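Local coordinates for topoisomerase I-like protein (Leishmania donovani, PDB 2B9S), which probably relaxes supercoiled DNA as the large subunit of a heterodimeric type IB topoisomerase, which nicks one strand, lets it swivel and reseals it, at residues H273-A278 and Q348-R353; I41-D46 and F50-E55. One frame throughout, in Å; residues are numbered along the deposited sequence.

Contact 1 of 2, residues H273-A278 and Q348-R353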
loop_
_atom_site.group_PDB
_atom_site.type_symbol
_atom_site.label_atom_id
_atom_site.label_comp_id
_atom_site.label_asym_id
_atom_site.label_seq_id
_atom_site.Cartn_x
_atom_site.Cartn_y
_atom_site.Cartn_z
ATOM N N HIS D 273 -31.389 5.676 3.479
ATOM C CA HIS D 273 -30.030 6.124 3.171
ATOM C C HIS D 273 -29.383 6.878 4.345
ATOM O O HIS D 273 -28.235 6.602 4.709
ATOM C CB HIS D 273 -30.000 6.990 1.897
ATOM C CG HIS D 273 -28.692 7.690 1.681
ATOM N ND1 HIS D 273 -27.518 7.014 1.437
ATOM C CD2 HIS D 273 -28.367 9.005 1.705
ATOM C CE1 HIS D 273 -26.527 7.877 1.318
ATOM N NE2 HIS D 273 -27.015 9.093 1.477
ATOM N N VAL D 274 -30.126 7.815 4.935
ATOM C CA VAL D 274 -29.618 8.658 6.029
ATOM C C VAL D 274 -29.263 7.835 7.279
ATOM O O VAL D 274 -28.183 8.032 7.872
ATOM C CB VAL D 274 -30.591 9.848 6.368
ATOM C CG1 VAL D 274 -30.065 10.686 7.514
ATOM C CG2 VAL D 274 -30.776 10.759 5.161
ATOM N N ALA D 275 -30.156 6.910 7.657
ATOM C CA ALA D 275 -29.947 6.048 8.828
ATOM C C ALA D 275 -28.747 5.117 8.650
ATOM O O ALA D 275 -27.983 4.906 9.594
ATOM C CB ALA D 275 -31.207 5.244 9.154
ATOM N N GLN D 276 -28.606 4.568 7.439
ATOM C CA GLN D 276 -27.460 3.731 7.048
ATOM C C GLN D 276 -26.151 4.527 7.046
ATOM O O GLN D 276 -25.143 4.073 7.610
ATOM C CB GLN D 276 -27.688 3.085 5.670
ATOM C CG GLN D 276 -28.665 1.921 5.697
ATOM C CD GLN D 276 -28.757 1.161 4.392
ATOM O OE1 GLN D 276 -28.098 1.485 3.415
ATOM N NE2 GLN D 276 -29.584 0.144 4.374
ATOM N N ARG D 277 -26.191 5.706 6.410
ATOM C CA ARG D 277 -25.093 6.693 6.442
ATOM C C ARG D 277 -24.603 6.986 7.870
ATOM O O ARG D 277 -23.386 7.052 8.108
ATOM C CB ARG D 277 -25.506 7.991 5.739
ATOM C CG ARG D 277 -24.344 8.929 5.392
ATOM C CD ARG D 277 -24.834 10.128 4.582
ATOM N NE ARG D 277 -25.740 10.974 5.373
ATOM C CZ ARG D 277 -26.488 11.964 4.889
ATOM N NH1 ARG D 277 -26.476 12.272 3.590
ATOM N NH2 ARG D 277 -27.258 12.651 5.720
ATOM N N ALA D 278 -25.552 7.123 8.806
ATOM C CA ALA D 278 -25.276 7.352 10.243
ATOM C C ALA D 278 -24.538 6.210 10.946
ATOM O O ALA D 278 -23.604 6.446 11.714
ATOM C CB ALA D 278 -26.586 7.659 10.982
ATOM N N GLN D 348 -30.412 -4.591 13.482
ATOM C CA GLN D 348 -31.442 -5.628 13.377
ATOM C C GLN D 348 -32.361 -5.330 12.189
ATOM O O GLN D 348 -32.738 -6.222 11.461
ATOM C CB GLN D 348 -32.263 -5.742 14.673
ATOM C CG GLN D 348 -31.466 -6.204 15.911
ATOM C CD GLN D 348 -32.294 -6.157 17.183
ATOM O OE1 GLN D 348 -32.892 -5.129 17.519
ATOM N NE2 GLN D 348 -32.349 -7.283 17.893
ATOM N N ARG D 349 -32.712 -4.066 12.013
ATOM C CA ARG D 349 -33.486 -3.621 10.878
ATOM C C ARG D 349 -32.736 -3.891 9.563
ATOM O O ARG D 349 -33.328 -4.377 8.582
ATOM C CB ARG D 349 -33.821 -2.126 11.016
ATOM C CG ARG D 349 -35.001 -1.675 10.167
ATOM C CD ARG D 349 -35.438 -0.235 10.490
ATOM N NE ARG D 349 -35.007 0.752 9.477
ATOM C CZ ARG D 349 -34.890 2.064 9.713
ATOM N NH1 ARG D 349 -35.159 2.547 10.929
ATOM N NH2 ARG D 349 -34.503 2.894 8.746
ATOM N N PHE D 350 -31.436 -3.587 9.558
ATOM C CA PHE D 350 -30.615 -3.647 8.350
ATOM C C PHE D 350 -30.339 -5.069 7.887
ATOM O O PHE D 350 -29.866 -5.256 6.772
ATOM C CB PHE D 350 -29.267 -2.923 8.545
ATOM C CG PHE D 350 -29.379 -1.437 8.737
ATOM C CD1 PHE D 350 -30.579 -0.761 8.499
ATOM C CD2 PHE D 350 -28.265 -0.700 9.146
ATOM C CE1 PHE D 350 -30.668 0.606 8.690
ATOM C CE2 PHE D 350 -28.343 0.678 9.320
ATOM C CZ PHE D 350 -29.538 1.335 9.092
ATOM N N THR D 351 -30.603 -6.058 8.747
ATOM C CA THR D 351 -30.285 -7.451 8.437
ATOM C C THR D 351 -31.449 -8.435 8.501
ATOM O O THR D 351 -31.272 -9.590 8.137
ATOM C CB THR D 351 -29.154 -8.034 9.364
ATOM O OG1 THR D 351 -29.550 -7.963 10.739
ATOM C CG2 THR D 351 -27.846 -7.291 9.190
ATOM N N ARG D 352 -32.630 -8.016 8.950
ATOM C CA ARG D 352 -33.594 -9.015 9.434
ATOM C C ARG D 352 -33.963 -10.174 8.475
ATOM O O ARG D 352 -33.877 -11.356 8.855
ATOM C CB ARG D 352 -34.828 -8.396 10.122
ATOM C CG ARG D 352 -35.842 -7.713 9.239
ATOM C CD ARG D 352 -37.115 -7.479 10.017
ATOM N NE ARG D 352 -38.092 -8.556 9.853
ATOM C CZ ARG D 352 -39.225 -8.417 9.164
ATOM N NH1 ARG D 352 -39.476 -7.241 8.592
ATOM N NH2 ARG D 352 -40.105 -9.425 9.038
ATOM N N ARG D 353 -34.380 -9.889 7.256
ATOM C CA ARG D 353 -34.811 -11.031 6.453
ATOM C C ARG D 353 -33.847 -11.329 5.290
ATOM O O ARG D 353 -34.201 -12.007 4.333
ATOM C CB ARG D 353 -36.293 -10.852 5.986
#
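Phe350 reaches out from helix 341-351 and lays one face of its ring against Gln276 on helix 272-287. The group it meets is a methylene: Gln276 CG sits 3.9 Å from the centroid of the Phe350 ring, 23° off the ring normal and displaced toward the rim, a CH-pi contact. The closest pair is Gln276 CG and Phe350 CZ at 3.6 Å. The leading edge of the ring meets the backbone of the preceding residue, Ala275, with Phe350 CZ 3.9 Å from Ala275 C and the carbonyl oxygen of Ala275 lying in the ring plane at that edge. Alanine suits this place because its single methyl, Ala275 CB, 4.3 Å from Phe350 CZ, lets a large ring come close to the helix backbone. On the exposed side Arg349, CG anti to its own N (chi1 -160°) and its chain bent at chi3, brings NH2 to 4.1 Å from Ala275 CB, an oblique approach without a polar bond.

Both helices belong to the catalytic core of a eukaryotic type IB topoisomerase, and between them the chain forms the strands 313-315, 320-326 and 332-338. The ring fills the space where the two helices come nearest within these segments, the CA atoms of Gln276 and Phe350 lying 8.1 Å from each other.

Glutamine serves two purposes here, apolar near the backbone and polar at its end. Its chain runs extended beyond CG, past the ring, to an amide turned 80° from the ring plane; there OE1 accepts a hydrogen bond from Gln363 N, and NE2 makes a weak one to Asp362 OD1. Leu272 and Val279, on the same helix as Gln276, also touch the Phe350 side chain.

Contact 2 of 2, residues I41-D46 and F50-E55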
loop_
_atom_site.group_PDB
_atom_site.type_symbol
_atom_site.label_atom_id
_atom_site.label_comp_id
_atom_site.label_asym_id
_atom_site.label_seq_id
_atom_site.Cartn_x
_atom_site.Cartn_y
_atom_site.Cartn_z
ATOM N N ILE D 41 18.507 -25.053 -20.125
ATOM C CA ILE D 41 18.086 -26.279 -19.425
ATOM C C ILE D 41 16.670 -26.699 -19.868
ATOM O O ILE D 41 15.734 -25.920 -19.770
ATOM C CB ILE D 41 18.170 -26.141 -17.862
ATOM C CG1 ILE D 41 19.546 -25.639 -17.397
ATOM C CG2 ILE D 41 17.858 -27.481 -17.156
ATOM C CD1 ILE D 41 20.744 -26.493 -17.864
ATOM N N PRO D 42 16.495 -27.923 -20.336
ATOM C CA PRO D 42 15.156 -28.386 -20.705
ATOM C C PRO D 42 14.251 -28.706 -19.512
ATOM O O PRO D 42 14.718 -28.854 -18.401
ATOM C CB PRO D 42 15.442 -29.645 -21.496
ATOM C CG PRO D 42 16.656 -30.165 -20.897
ATOM C CD PRO D 42 17.480 -29.002 -20.458
ATOM N N ILE D 43 12.956 -28.816 -19.766
ATOM C CA ILE D 43 12.084 -29.621 -18.934
ATOM C C ILE D 43 11.728 -30.952 -19.576
ATOM O O ILE D 43 12.069 -31.213 -20.710
ATOM C CB ILE D 43 10.817 -28.850 -18.526
ATOM C CG1 ILE D 43 9.860 -28.684 -19.696
ATOM C CG2 ILE D 43 11.153 -27.546 -17.898
ATOM C CD1 ILE D 43 8.433 -28.827 -19.326
ATOM N N PHE D 44 11.048 -31.798 -18.824
ATOM C CA PHE D 44 10.562 -33.051 -19.350
ATOM C C PHE D 44 9.046 -33.093 -19.303
ATOM O O PHE D 44 8.457 -32.933 -18.260
ATOM C CB PHE D 44 11.182 -34.225 -18.595
ATOM C CG PHE D 44 12.629 -34.468 -18.919
ATOM C CD1 PHE D 44 13.613 -33.673 -18.393
ATOM C CD2 PHE D 44 12.999 -35.493 -19.753
ATOM C CE1 PHE D 44 14.915 -33.893 -18.700
ATOM C CE2 PHE D 44 14.304 -35.711 -20.055
ATOM C CZ PHE D 44 15.262 -34.913 -19.530
ATOM N N TYR D 45 8.419 -33.282 -20.454
ATOM C CA TYR D 45 6.979 -33.413 -20.518
ATOM C C TYR D 45 6.593 -34.862 -20.802
ATOM O O TYR D 45 7.121 -35.476 -21.728
ATOM C CB TYR D 45 6.375 -32.485 -21.570
ATOM C CG TYR D 45 4.859 -32.533 -21.555
ATOM C CD1 TYR D 45 4.134 -31.845 -20.575
ATOM C CD2 TYR D 45 4.159 -33.306 -22.480
ATOM C CE1 TYR D 45 2.747 -31.904 -20.534
ATOM C CE2 TYR D 45 2.767 -33.368 -22.449
ATOM C CZ TYR D 45 2.069 -32.663 -21.472
ATOM O OH TYR D 45 0.690 -32.719 -21.431
ATOM N N ASP D 46 5.684 -35.397 -19.986
ATOM C CA ASP D 46 5.305 -36.816 -20.018
ATOM C C ASP D 46 6.511 -37.765 -20.229
ATOM O O ASP D 46 6.445 -38.719 -21.013
ATOM C CB ASP D 46 4.212 -37.040 -21.062
ATOM C CG ASP D 46 3.457 -38.342 -20.860
ATOM O OD1 ASP D 46 3.547 -38.937 -19.751
ATOM O OD2 ASP D 46 2.776 -38.759 -21.825
ATOM N N PHE D 50 11.978 -31.692 -23.385
ATOM C CA PHE D 50 11.334 -30.597 -24.105
ATOM C C PHE D 50 12.174 -29.319 -24.053
ATOM O O PHE D 50 12.557 -28.842 -22.979
ATOM C CB PHE D 50 9.915 -30.379 -23.571
ATOM C CG PHE D 50 9.162 -29.246 -24.239
ATOM C CD1 PHE D 50 8.963 -28.039 -23.569
ATOM C CD2 PHE D 50 8.631 -29.395 -25.517
ATOM C CE1 PHE D 50 8.262 -27.000 -24.165
ATOM C CE2 PHE D 50 7.916 -28.367 -26.108
ATOM C CZ PHE D 50 7.730 -27.157 -25.413
ATOM N N LYS D 51 12.485 -28.802 -25.238
ATOM C CA LYS D 51 13.278 -27.586 -25.399
ATOM C C LYS D 51 12.368 -26.380 -25.593
ATOM O O LYS D 51 11.270 -26.492 -26.168
ATOM C CB LYS D 51 14.236 -27.710 -26.588
ATOM C CG LYS D 51 15.302 -28.791 -26.412
ATOM C CD LYS D 51 16.345 -28.687 -27.509
ATOM C CE LYS D 51 17.289 -29.884 -27.527
ATOM N NZ LYS D 51 18.071 -29.904 -28.798
ATOM N N MET D 52 12.853 -25.232 -25.131
ATOM C CA MET D 52 12.088 -24.000 -25.123
ATOM C C MET D 52 12.843 -22.828 -25.742
ATOM O O MET D 52 14.070 -22.707 -25.608
ATOM C CB MET D 52 11.718 -23.649 -23.675
ATOM C CG MET D 52 10.649 -24.555 -23.078
ATOM S SD MET D 52 10.441 -24.350 -21.301
ATOM C CE MET D 52 11.988 -24.872 -20.609
ATOM N N THR D 53 12.088 -21.952 -26.407
ATOM C CA THR D 53 12.566 -20.608 -26.732
ATOM C C THR D 53 12.852 -19.886 -25.411
ATOM O O THR D 53 12.238 -20.224 -24.390
ATOM C CB THR D 53 11.498 -19.797 -27.507
ATOM O OG1 THR D 53 10.433 -19.403 -26.621
ATOM C CG2 THR D 53 10.943 -20.594 -28.714
ATOM N N PRO D 54 13.788 -18.913 -25.419
ATOM C CA PRO D 54 14.093 -18.047 -24.259
ATOM C C PRO D 54 12.849 -17.459 -23.544
ATOM O O PRO D 54 12.826 -17.338 -22.329
ATOM C CB PRO D 54 14.939 -16.923 -24.887
ATOM C CG PRO D 54 15.697 -17.652 -26.033
ATOM C CD PRO D 54 14.670 -18.625 -26.579
ATOM N N GLU D 55 11.833 -17.114 -24.319
ATOM C CA GLU D 55 10.604 -16.530 -23.820
ATOM C C GLU D 55 9.765 -17.543 -23.033
ATOM O O GLU D 55 9.203 -17.202 -21.995
ATOM C CB GLU D 55 9.809 -15.940 -24.993
ATOM C CG GLU D 55 8.545 -15.171 -24.594
ATOM C CD GLU D 55 7.615 -14.884 -25.771
ATOM O OE1 GLU D 55 7.810 -15.468 -26.879
ATOM O OE2 GLU D 55 6.668 -14.089 -25.577
#
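Ile43 and Phe50 face each other as an antiparallel hydrogen-bonded pair, their CA atoms 5.3 Å apart, where the chain doubles back in a tight beta hairpin formed by strands 43-45 and 48-50. Of the two backbone bonds joining them, the one from Phe50 N to Ile43 O is short at 2.7 Å and nearly in line with the carbonyl, with a C=O...N angle of 162°. Its companion, from Ile43 N to Phe50 O, is weak: it measures 3.2 Å and is bent to 132° at the hydrogen. Just before the strand, Pro42 carries no N-H to donate; its ring instead lies by the partner backbone, CB 3.3 Å from Phe50 O.

The apolar contacts gather on the sheet face that carries Ile43 and Phe50, whose side chains run side by side in the same direction. Phe50 CD1 comes 4.0 Å from Ile43 CG1, which approaches the ring at its edge. Branching at CB gives Ile43 a second contact: with chi1 at 72°, CG1 sits between the backbone N and the carbonyl carbon, while CG2 is turned to Met52 CE, 3.9 Å away. The flexible Met52 chain, bent at chi3, crosses Ile43 at about a right angle, and its terminal methyl also comes near the carbonyl oxygen of Ile41.

Beyond Met52, Thr53 is the N-cap of helix 54-64: its OG1 takes up a backbone N in the first turn, while its own N bonds Glu56 OE1 in return, as in a capping box. Strand 43-45 is the middle of a three-stranded antiparallel sheet, with 102-103 along its other edge. Helices 75-89 and 105-119 pack on the apolar cluster, Trp85 touching Ile43 and Met52, Leu89 touching Phe50, and Ile107 meeting both Ile43 and Met52.

In the fold
The two contacts belong to different parts of the enzyme and do not touch: their centres are 59 Å apart and their nearest atoms about 48 Å. Contact 2, early in the chain, lies within the DNA-binding fragment; contact 1 follows much later, within the catalytic core. Each stands back from the bound DNA, at about 12 Å for contact 1 and 17 Å for contact 2 between nearest atoms. Neither supplies a residue of the vanadate pocket, to which this chain contributes Arg290, Lys328, Arg386 and His429. Contact 1 is the closer in sequence, since Arg290, just after helix 272-287, and Lys328 both lie in the chain between its two segments.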